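Local atomic coordinates of platelet aggregation factor Sm-hPAF (Streptococcus mitis, PDB entry 4GWI), a protein that binds fucose-containing Lewis glycans through its F-type lectin domain, the part present here, and as a whole toxin probably forms pores in cholesterol-containing host membranes. Residues 5-13 and 139-147; 59-70 and 114-125. The protein carries 2 engineered substitutions. All coordinates share one frame; numbering follows the deposited sequence.

Contact 1 of 2, residues 5-13 and 139-147; sequences RPVETENIA and AEVEVFRSA. With CA (calcium ion), chain F.
N11 turns its amide back onto strand 138-145 by holding CG anti to the backbone N (chi1 168°), while R145, extended from CG to NE, carries its guanidinium out to E8 and E10. The amide oxygen OD1 of N11 then works twice: it accepts from V143 N at 3.0 Å and from A13 N, the two donors arriving over opposite faces of the amide plane. The second bond closes an Asx turn, a role asparagine fills well because its short side chain can loop back to an N-H two residues on. ND2 of N11 donates a hydrogen bond to a water, which in turn donates to V141 O and to E140 OE2.

R145 NH2 reaches E8 OE1 at 3.2 Å in a nearly straight bond on the syn lone pair, and E10 OE1 at 3.1 Å from above that carboxylate's plane. I12 CG2 lies over one face of the guanidinium, and NE forms a further salt bridge with E65, so the arginine's charge is shared among three acids.

Residues 5-13 thus run as an irregular N-terminal segment along the last strand of an F-type lectin domain, bridged to it at V7 and S146. Backbone bonds E8 N to R145 O and I12 N to V143 O, both 2.9 Å, flank a detour at T9 and E10, whose carbonyls approach F144: T9 O sits at the ring edge, 3.4 Å from CE1. A water bridges this part, donating to E8 OE1 and E10 O and accepting from R145 N. At the strand's other end A139 O and E140 OE1 bind calcium, E140 OE1 at 2.4 Å, with R31, D34, N36 and S45 completing the site.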
loop_
_atom_site.group_PDB
_atom_site.type_symbol
_atom_site.label_atom_id
_atom_site.label_comp_id
_atom_site.label_asym_id
_atom_site.label_seq_id
_atom_site.Cartn_x
_atom_site.Cartn_y
_atom_site.Cartn_z
ATOM N N ARG A 5 0.608 -4.210 19.222
ATOM C CA ARG A 5 -0.459 -4.088 20.222
ATOM C C ARG A 5 -1.476 -3.037 19.766
ATOM O O ARG A 5 -1.882 -3.049 18.604
ATOM C CB ARG A 5 0.119 -3.712 21.585
ATOM C CG ARG A 5 0.513 -4.903 22.443
ATOM C CD ARG A 5 -0.209 -6.165 22.000
ATOM N NE ARG A 5 -1.657 -5.977 21.948
ATOM C CZ ARG A 5 -2.414 -5.715 23.008
ATOM N NH1 ARG A 5 -1.864 -5.609 24.209
ATOM N NH2 ARG A 5 -3.724 -5.559 22.868
ATOM N N PRO A 6 -1.888 -2.122 20.648
ATOM C CA PRO A 6 -2.810 -1.056 20.180
ATOM C C PRO A 6 -2.217 -0.026 19.168
ATOM O O PRO A 6 -0.986 0.312 19.176
ATOM C CB PRO A 6 -3.171 -0.334 21.478
ATOM C CG PRO A 6 -1.985 -0.557 22.394
ATOM C CD PRO A 6 -1.605 -1.985 22.098
ATOM N N VAL A 7 -3.108 0.456 18.297
ATOM C CA VAL A 7 -2.788 1.526 17.375
ATOM C C VAL A 7 -3.779 2.680 17.490
ATOM O O VAL A 7 -4.920 2.476 17.965
ATOM C CB VAL A 7 -2.657 1.020 15.876
ATOM C CG1 VAL A 7 -1.562 -0.070 15.796
ATOM C CG2 VAL A 7 -4.021 0.601 15.249
ATOM N N GLU A 8 -3.336 3.860 17.097
ATOM C CA GLU A 8 -4.139 5.032 17.035
ATOM C C GLU A 8 -5.155 4.924 15.903
ATOM O O GLU A 8 -5.074 4.019 15.012
ATOM C CB GLU A 8 -3.330 6.238 16.766
ATOM C CG GLU A 8 -2.362 6.714 17.796
ATOM C CD GLU A 8 -1.819 8.061 17.305
ATOM O OE1 GLU A 8 -2.133 8.545 16.103
ATOM O OE2 GLU A 8 -1.099 8.658 18.141
ATOM N N THR A 9 -6.178 5.782 15.972
ATOM C CA THR A 9 -7.247 5.630 14.990
ATOM C C THR A 9 -7.036 6.497 13.721
ATOM O O THR A 9 -7.721 6.267 12.750
ATOM C CB THR A 9 -8.643 6.058 15.635
ATOM O OG1 THR A 9 -8.525 7.404 16.094
ATOM C CG2 THR A 9 -9.050 5.114 16.718
ATOM N N GLU A 10 -6.171 7.512 13.772
ATOM C CA GLU A 10 -6.012 8.496 12.741
ATOM C C GLU A 10 -5.224 7.764 11.553
ATOM O O GLU A 10 -4.075 7.286 11.770
ATOM C CB GLU A 10 -5.164 9.684 13.168
ATOM C CG GLU A 10 -5.114 10.737 12.110
ATOM C CD GLU A 10 -4.103 11.911 12.335
ATOM O OE1 GLU A 10 -3.383 12.037 13.383
ATOM O OE2 GLU A 10 -3.985 12.752 11.412
ATOM N N ASN A 11 -5.811 7.815 10.339
ATOM C CA ASN A 11 -5.042 7.366 9.159
ATOM C C ASN A 11 -4.118 8.453 8.731
ATOM O O ASN A 11 -4.462 9.448 8.047
ATOM C CB ASN A 11 -6.054 6.964 8.050
ATOM C CG ASN A 11 -5.326 6.787 6.710
ATOM O OD1 ASN A 11 -4.113 6.499 6.668
ATOM N ND2 ASN A 11 -6.029 6.949 5.616
ATOM N N ILE A 12 -2.796 8.285 9.060
ATOM C CA ILE A 12 -1.813 9.341 8.745
ATOM C C ILE A 12 -1.310 9.305 7.288
ATOM O O ILE A 12 -0.576 10.195 6.855
ATOM C CB ILE A 12 -0.569 9.313 9.679
ATOM C CG1 ILE A 12 0.115 7.951 9.694
ATOM C CG2 ILE A 12 -1.063 9.537 11.124
ATOM C CD1 ILE A 12 1.565 7.994 10.277
ATOM N N ALA A 13 -1.772 8.310 6.493
ATOM C CA ALA A 13 -1.377 8.333 5.071
ATOM C C ALA A 13 -2.303 9.209 4.196
ATOM O O ALA A 13 -1.952 9.587 3.130
ATOM C CB ALA A 13 -1.444 6.886 4.512
ATOM N N ALA A 139 -6.792 -0.149 -3.835
ATOM C CA ALA A 139 -7.845 0.845 -3.675
ATOM C C ALA A 139 -7.535 1.872 -2.591
ATOM O O ALA A 139 -7.960 2.972 -2.612
ATOM C CB ALA A 139 -9.111 0.044 -3.232
ATOM N N GLU A 140 -6.751 1.451 -1.575
ATOM C CA GLU A 140 -6.378 2.411 -0.493
ATOM C C GLU A 140 -5.281 1.719 0.337
ATOM O O GLU A 140 -5.261 0.493 0.455
ATOM C CB GLU A 140 -7.633 2.642 0.438
ATOM C CG GLU A 140 -7.425 3.910 1.305
ATOM C CD GLU A 140 -7.624 5.259 0.589
ATOM O OE1 GLU A 140 -7.824 5.375 -0.638
ATOM O OE2 GLU A 140 -7.463 6.293 1.290
ATOM N N VAL A 141 -4.382 2.591 0.848
ATOM C CA VAL A 141 -3.445 2.106 1.901
ATOM C C VAL A 141 -3.599 3.100 3.054
ATOM O O VAL A 141 -3.508 4.344 2.874
ATOM C CB VAL A 141 -2.004 2.225 1.332
ATOM C CG1 VAL A 141 -1.017 1.866 2.466
ATOM C CG2 VAL A 141 -1.796 1.228 0.184
ATOM N N GLU A 142 -3.899 2.534 4.207
ATOM C CA GLU A 142 -4.078 3.389 5.428
ATOM C C GLU A 142 -2.963 3.032 6.403
ATOM O O GLU A 142 -2.509 1.860 6.438
ATOM C CB GLU A 142 -5.431 3.054 6.110
ATOM C CG GLU A 142 -6.585 3.496 5.172
ATOM C CD GLU A 142 -7.931 3.084 5.769
ATOM O OE1 GLU A 142 -8.036 2.214 6.676
ATOM O OE2 GLU A 142 -8.943 3.669 5.234
ATOM N N VAL A 143 -2.485 4.044 7.115
ATOM C CA VAL A 143 -1.301 3.768 8.028
ATOM C C VAL A 143 -1.633 4.385 9.396
ATOM O O VAL A 143 -2.168 5.509 9.448
ATOM C CB VAL A 143 -0.080 4.494 7.472
ATOM C CG1 VAL A 143 1.135 4.321 8.448
ATOM C CG2 VAL A 143 0.283 3.935 6.063
ATOM N N PHE A 144 -1.331 3.641 10.472
ATOM C CA PHE A 144 -1.721 4.099 11.826
ATOM C C PHE A 144 -0.517 4.059 12.755
ATOM O O PHE A 144 0.259 3.088 12.646
ATOM C CB PHE A 144 -2.780 3.187 12.368
ATOM C CG PHE A 144 -4.018 3.138 11.453
ATOM C CD1 PHE A 144 -5.039 4.132 11.547
ATOM C CD2 PHE A 144 -4.097 2.141 10.465
ATOM C CE1 PHE A 144 -6.140 4.058 10.639
ATOM C CE2 PHE A 144 -5.222 2.051 9.576
ATOM C CZ PHE A 144 -6.178 3.062 9.658
ATOM N N ARG A 145 -0.402 5.096 13.599
ATOM C CA ARG A 145 0.698 5.047 14.588
ATOM C C ARG A 145 0.451 4.044 15.694
ATOM O O ARG A 145 -0.656 3.751 16.071
ATOM C CB ARG A 145 0.843 6.390 15.225
ATOM C CG ARG A 145 1.142 7.523 14.319
ATOM C CD ARG A 145 1.217 8.846 15.155
ATOM N NE ARG A 145 1.492 9.995 14.329
ATOM C CZ ARG A 145 0.613 10.939 13.973
ATOM N NH1 ARG A 145 1.002 11.947 13.144
ATOM N NH2 ARG A 145 -0.687 10.872 14.366
ATOM N N SER A 146 1.525 3.504 16.248
ATOM C CA SER A 146 1.458 2.744 17.527
ATOM C C SER A 146 0.896 3.633 18.612
ATOM O O SER A 146 1.124 4.801 18.635
ATOM C CB SER A 146 2.915 2.451 17.994
ATOM O OG SER A 146 3.532 1.699 17.036
ATOM N N ALA A 147 0.095 3.020 19.474
ATOM C CA ALA A 147 -0.535 3.821 20.566
ATOM C C ALA A 147 0.399 4.114 21.749
ATOM O O ALA A 147 1.485 3.519 21.816
ATOM C CB ALA A 147 -1.771 3.111 21.035
HETATM CA CA CA F . -8.805 5.140 -2.850
HETATM O O HOH W 1 -2.476 6.969 13.785
HETATM O O HOH W 2 -5.210 6.567 2.950
#

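Contact 2 of 2, residues 59-70 and 114-125; sequences VDLGKTENVGKV and EVFFTAKDARYV. Unlike the reference sequence in segment 114-125: D121 (reference Ala). With MG (magnesium ion), chain E; GOL (glycerol), chain D.
R123 stretches past D60 from the bend between strands 120-122 and 124-129, its CG anti to the backbone N (chi1 179°). Its CB lies 3.8 Å from K63 O, and CG touches both that carbonyl oxygen and D60 OD1. CD nears the glycerol; NE then donates to D60 OD1 at 2.8 Å, almost straight. At the tip NH2 meets the syn lone pair of D60 OD2 at 3.0 Å, while NH1 donates to O1 of the glycerol, probably from the crystallisation liquor. This side-on grip keeps carboxylate and guanidinium nearly coplanar, 25° apart. G62 O covers one guanidinium face and Y124 OH the other. D60 OD1 also accepts from G62 N in an Asx turn, where glycine suits the positive phi, and OD2 binds magnesium at 2.2 Å beside Q17. Aspartate thus serves arginine, turn and metal at once, and the metal and arginine together would probably favour its ionised form.

Farther along, N66 ND2 donates to OD1 of D121, which differs from the reference sequence, whereas N66 OD1 is hydrogen-bonded to S146 OG. K69, fully extended, runs beside F116, its CD 3.8 Å from CE1, to a salt bridge from NZ to E114 OE2, its hydrogen bond weak. The beta-branched V70 suits the buried side: its CG2 meets F117 CE2 at 3.8 Å and its CG1 faces V125 CG1 tip to tip. Antiparallel pairing runs from V59-V125 to V70-V115, broken at the corners and shifted by two between V67-K120 and K69-F116, at a beta bulge, as strands bend between the two sheets of the F-type lectin beta-sandwich.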
loop_
_atom_site.group_PDB
_atom_site.type_symbol
_atom_site.label_atom_id
_atom_site.label_comp_id
_atom_site.label_asym_id
_atom_site.label_seq_id
_atom_site.Cartn_x
_atom_site.Cartn_y
_atom_site.Cartn_z
ATOM N N VAL A 59 4.031 5.608 -0.179
ATOM C CA VAL A 59 3.582 6.912 0.345
ATOM C C VAL A 59 4.713 7.457 1.253
ATOM O O VAL A 59 5.374 6.718 2.012
ATOM C CB VAL A 59 2.271 6.741 1.113
ATOM C CG1 VAL A 59 2.366 5.641 2.217
ATOM C CG2 VAL A 59 1.770 8.156 1.663
ATOM N N ASP A 60 4.892 8.780 1.138
ATOM C CA ASP A 60 5.844 9.561 2.032
ATOM C C ASP A 60 5.003 10.126 3.129
ATOM O O ASP A 60 4.153 11.059 2.881
ATOM C CB ASP A 60 6.506 10.618 1.177
ATOM C CG ASP A 60 7.487 11.437 1.956
ATOM O OD1 ASP A 60 7.571 11.247 3.152
ATOM O OD2 ASP A 60 8.065 12.322 1.282
ATOM N N LEU A 61 5.190 9.679 4.348
ATOM C CA LEU A 61 4.423 10.222 5.505
ATOM C C LEU A 61 4.846 11.641 5.848
ATOM O O LEU A 61 4.149 12.268 6.715
ATOM C CB LEU A 61 4.564 9.314 6.727
ATOM C CG LEU A 61 4.135 7.860 6.523
ATOM C CD1 LEU A 61 4.418 7.006 7.727
ATOM C CD2 LEU A 61 2.618 7.758 6.168
ATOM N N GLY A 62 5.981 12.082 5.298
ATOM C CA GLY A 62 6.431 13.457 5.400
ATOM C C GLY A 62 7.330 13.741 6.597
ATOM O O GLY A 62 7.986 14.801 6.616
ATOM N N LYS A 63 7.382 12.796 7.521
ATOM C CA LYS A 63 8.224 12.844 8.720
ATOM C C LYS A 63 8.327 11.431 9.189
ATOM O O LYS A 63 7.565 10.578 8.722
ATOM C CB LYS A 63 7.624 13.781 9.799
ATOM C CG LYS A 63 6.226 13.466 10.260
ATOM C CD LYS A 63 5.618 14.493 11.274
ATOM C CE LYS A 63 6.451 14.706 12.568
ATOM N NZ LYS A 63 7.154 13.539 13.230
ATOM N N THR A 64 9.262 11.113 10.093
ATOM C CA THR A 64 9.328 9.779 10.657
ATOM C C THR A 64 8.273 9.575 11.730
ATOM O O THR A 64 8.139 10.406 12.678
ATOM C CB THR A 64 10.763 9.530 11.236
ATOM O OG1 THR A 64 11.659 9.680 10.138
ATOM C CG2 THR A 64 10.891 8.137 11.824
ATOM N N GLU A 65 7.489 8.515 11.602
ATOM C CA GLU A 65 6.443 8.244 12.545
ATOM C C GLU A 65 6.659 6.843 13.128
ATOM O O GLU A 65 7.210 5.956 12.458
ATOM C CB GLU A 65 5.106 8.212 11.762
ATOM C CG GLU A 65 4.777 9.543 11.130
ATOM C CD GLU A 65 4.149 10.507 12.098
ATOM O OE1 GLU A 65 3.688 11.578 11.601
ATOM O OE2 GLU A 65 4.085 10.208 13.324
ATOM N N ASN A 66 6.063 6.582 14.295
ATOM C CA ASN A 66 6.124 5.262 14.848
ATOM C C ASN A 66 4.922 4.441 14.385
ATOM O O ASN A 66 3.786 4.677 14.841
ATOM C CB ASN A 66 6.180 5.332 16.373
ATOM C CG ASN A 66 6.641 4.041 16.968
ATOM O OD1 ASN A 66 5.867 3.130 17.092
ATOM N ND2 ASN A 66 7.981 3.857 17.153
ATOM N N VAL A 67 5.204 3.577 13.410
ATOM C CA VAL A 67 4.109 2.887 12.652
ATOM C C VAL A 67 3.793 1.614 13.328
ATOM O O VAL A 67 4.692 0.739 13.637
ATOM C CB VAL A 67 4.593 2.636 11.217
ATOM C CG1 VAL A 67 3.526 1.781 10.443
ATOM C CG2 VAL A 67 4.831 3.990 10.483
ATOM N N GLY A 68 2.497 1.395 13.568
ATOM C CA GLY A 68 2.051 0.174 14.112
ATOM C C GLY A 68 1.171 -0.728 13.221
ATOM O O GLY A 68 1.079 -1.952 13.466
ATOM N N LYS A 69 0.523 -0.067 12.232
ATOM C CA LYS A 69 -0.394 -0.866 11.367
ATOM C C LYS A 69 -0.447 -0.245 9.993
ATOM O O LYS A 69 -0.503 1.001 9.867
ATOM C CB LYS A 69 -1.835 -0.956 11.971
ATOM C CG LYS A 69 -2.813 -1.824 11.136
ATOM C CD LYS A 69 -4.185 -1.667 11.862
ATOM C CE LYS A 69 -5.321 -2.430 11.283
ATOM N NZ LYS A 69 -6.475 -2.096 12.209
ATOM N N VAL A 70 -0.408 -1.113 9.011
ATOM C CA VAL A 70 -0.642 -0.655 7.597
ATOM C C VAL A 70 -1.779 -1.555 7.082
ATOM O O VAL A 70 -1.750 -2.750 7.215
ATOM C CB VAL A 70 0.600 -0.900 6.722
ATOM C CG1 VAL A 70 0.296 -0.563 5.206
ATOM C CG2 VAL A 70 1.750 0.025 7.240
ATOM N N GLU A 114 -4.567 -6.534 6.981
ATOM C CA GLU A 114 -4.019 -5.688 8.028
ATOM C C GLU A 114 -2.611 -6.190 8.386
ATOM O O GLU A 114 -2.400 -7.410 8.682
ATOM C CB GLU A 114 -4.846 -5.822 9.353
ATOM C CG GLU A 114 -6.231 -5.115 9.176
ATOM C CD GLU A 114 -7.077 -5.105 10.441
ATOM O OE1 GLU A 114 -6.837 -5.923 11.346
ATOM O OE2 GLU A 114 -7.984 -4.256 10.493
ATOM N N VAL A 115 -1.647 -5.276 8.260
ATOM C CA VAL A 115 -0.219 -5.677 8.526
ATOM C C VAL A 115 0.191 -4.937 9.781
ATOM O O VAL A 115 0.072 -3.713 9.920
ATOM C CB VAL A 115 0.621 -5.186 7.341
ATOM C CG1 VAL A 115 2.079 -5.683 7.589
ATOM C CG2 VAL A 115 0.109 -5.717 6.010
ATOM N N PHE A 116 0.691 -5.676 10.778
ATOM C CA PHE A 116 1.090 -5.057 12.041
ATOM C C PHE A 116 2.615 -4.971 12.184
ATOM O O PHE A 116 3.257 -5.980 11.846
ATOM C CB PHE A 116 0.505 -5.885 13.208
ATOM C CG PHE A 116 -1.027 -5.759 13.274
ATOM C CD1 PHE A 116 -1.539 -4.699 13.975
ATOM C CD2 PHE A 116 -1.822 -6.718 12.653
ATOM C CE1 PHE A 116 -2.943 -4.532 14.060
ATOM C CE2 PHE A 116 -3.260 -6.542 12.738
ATOM C CZ PHE A 116 -3.743 -5.452 13.436
ATOM N N PHE A 117 3.099 -3.778 12.555
ATOM C CA PHE A 117 4.550 -3.608 12.768
ATOM C C PHE A 117 4.845 -3.334 14.197
ATOM O O PHE A 117 4.021 -2.780 14.909
ATOM C CB PHE A 117 5.013 -2.458 11.918
ATOM C CG PHE A 117 5.116 -2.818 10.436
ATOM C CD1 PHE A 117 6.145 -3.523 9.907
ATOM C CD2 PHE A 117 4.062 -2.447 9.548
ATOM C CE1 PHE A 117 6.278 -3.856 8.546
ATOM C CE2 PHE A 117 4.198 -2.760 8.199
ATOM C CZ PHE A 117 5.246 -3.486 7.669
ATOM N N THR A 118 6.064 -3.785 14.637
ATOM C CA THR A 118 6.370 -3.680 16.096
ATOM C C THR A 118 7.038 -2.359 16.389
ATOM O O THR A 118 8.290 -2.233 16.374
ATOM C CB THR A 118 7.262 -4.826 16.509
ATOM O OG1 THR A 118 6.680 -6.087 16.074
ATOM C CG2 THR A 118 7.370 -4.872 18.025
ATOM N N ALA A 119 6.213 -1.316 16.407
ATOM C CA ALA A 119 6.583 0.086 16.779
ATOM C C ALA A 119 7.778 0.579 15.995
ATOM O O ALA A 119 8.856 0.890 16.573
ATOM C CB ALA A 119 6.853 0.157 18.290
ATOM N N LYS A 120 7.647 0.610 14.660
ATOM C CA LYS A 120 8.755 0.913 13.826
ATOM C C LYS A 120 8.815 2.354 13.407
ATOM O O LYS A 120 7.821 2.886 12.842
ATOM C CB LYS A 120 8.677 0.042 12.544
ATOM C CG LYS A 120 8.826 -1.482 12.750
ATOM C CD LYS A 120 10.299 -1.791 13.212
ATOM C CE LYS A 120 10.281 -3.264 13.671
ATOM N NZ LYS A 120 11.662 -3.508 14.276
ATOM N N ASP A 121 9.963 3.014 13.532
ATOM C CA ASP A 121 10.080 4.406 13.135
ATOM C C ASP A 121 10.412 4.559 11.680
ATOM O O ASP A 121 11.519 4.141 11.265
ATOM C CB ASP A 121 11.094 5.129 14.022
ATOM C CG ASP A 121 10.655 5.109 15.483
ATOM O OD1 ASP A 121 9.636 5.799 15.846
ATOM O OD2 ASP A 121 11.276 4.333 16.314
ATOM N N ALA A 122 9.460 5.036 10.853
ATOM C CA ALA A 122 9.645 5.031 9.432
ATOM C C ALA A 122 9.029 6.258 8.827
ATOM O O ALA A 122 8.055 6.780 9.408
ATOM C CB ALA A 122 8.927 3.817 8.869
ATOM N N ARG A 123 9.565 6.647 7.682
ATOM C CA ARG A 123 8.975 7.782 6.964
ATOM C C ARG A 123 8.214 7.303 5.738
ATOM O O ARG A 123 7.226 8.010 5.309
ATOM C CB ARG A 123 10.069 8.776 6.561
ATOM C CG ARG A 123 9.448 9.975 5.774
ATOM C CD ARG A 123 10.351 11.144 5.679
ATOM N NE ARG A 123 9.838 12.029 4.573
ATOM C CZ ARG A 123 10.351 13.208 4.282
ATOM N NH1 ARG A 123 11.340 13.739 5.084
ATOM N NH2 ARG A 123 9.869 13.829 3.201
ATOM N N TYR A 124 8.594 6.211 5.110
ATOM C CA TYR A 124 7.940 5.741 3.859
ATOM C C TYR A 124 7.324 4.405 4.072
ATOM O O TYR A 124 7.883 3.511 4.782
ATOM C CB TYR A 124 8.969 5.649 2.717
ATOM C CG TYR A 124 9.662 6.956 2.367
ATOM C CD1 TYR A 124 10.846 7.363 3.080
ATOM C CD2 TYR A 124 9.103 7.862 1.459
ATOM C CE1 TYR A 124 11.492 8.552 2.799
ATOM C CE2 TYR A 124 9.783 9.048 1.117
ATOM C CZ TYR A 124 10.971 9.380 1.767
ATOM O OH TYR A 124 11.546 10.615 1.533
ATOM N N VAL A 125 6.163 4.136 3.393
ATOM C CA VAL A 125 5.519 2.830 3.405
ATOM C C VAL A 125 5.457 2.386 1.946
ATOM O O VAL A 125 4.937 3.211 1.094
ATOM C CB VAL A 125 4.105 2.906 4.015
ATOM C CG1 VAL A 125 3.442 1.502 3.909
ATOM C CG2 VAL A 125 4.192 3.393 5.461
HETATM MG MG MG E . 8.791 12.890 -0.693
HETATM C C1 GOL D . 12.193 12.564 8.799
HETATM O O1 GOL D . 12.467 13.195 7.512
HETATM C C2 GOL D . 12.570 13.589 9.858
HETATM O O2 GOL D . 11.766 14.768 9.685
HETATM C C3 GOL D . 12.257 12.972 11.202
HETATM O O3 GOL D . 10.854 13.262 11.339
HETATM O O HOH W 3 10.919 12.422 -0.163
HETATM O O HOH W 4 8.622 11.282 -1.614
HETATM O O HOH W 5 9.592 13.864 -2.442
#

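In the fold
The centres of contacts 1 and 2 lie about 8 Å apart, on the same side of the domain's centre. Along the chain, residues 5-13 come first, then 59-70, 114-125 and finally 139-147, so contact 1 brings together the two ends of the modelled domain and contact 2 joins parts of the chain between them. Strand 64-74 connects them: it pairs with 112-117 and 120-122 in contact 2 and with 138-145, the strand of contact 1. Side chains of 145-146 and 65-66 touch directly. Through 56-61 and 124-129, contact 2 carries the chain on to the five-strand sheet, while contact 1 closes the ends of the domain beside the four-strand one.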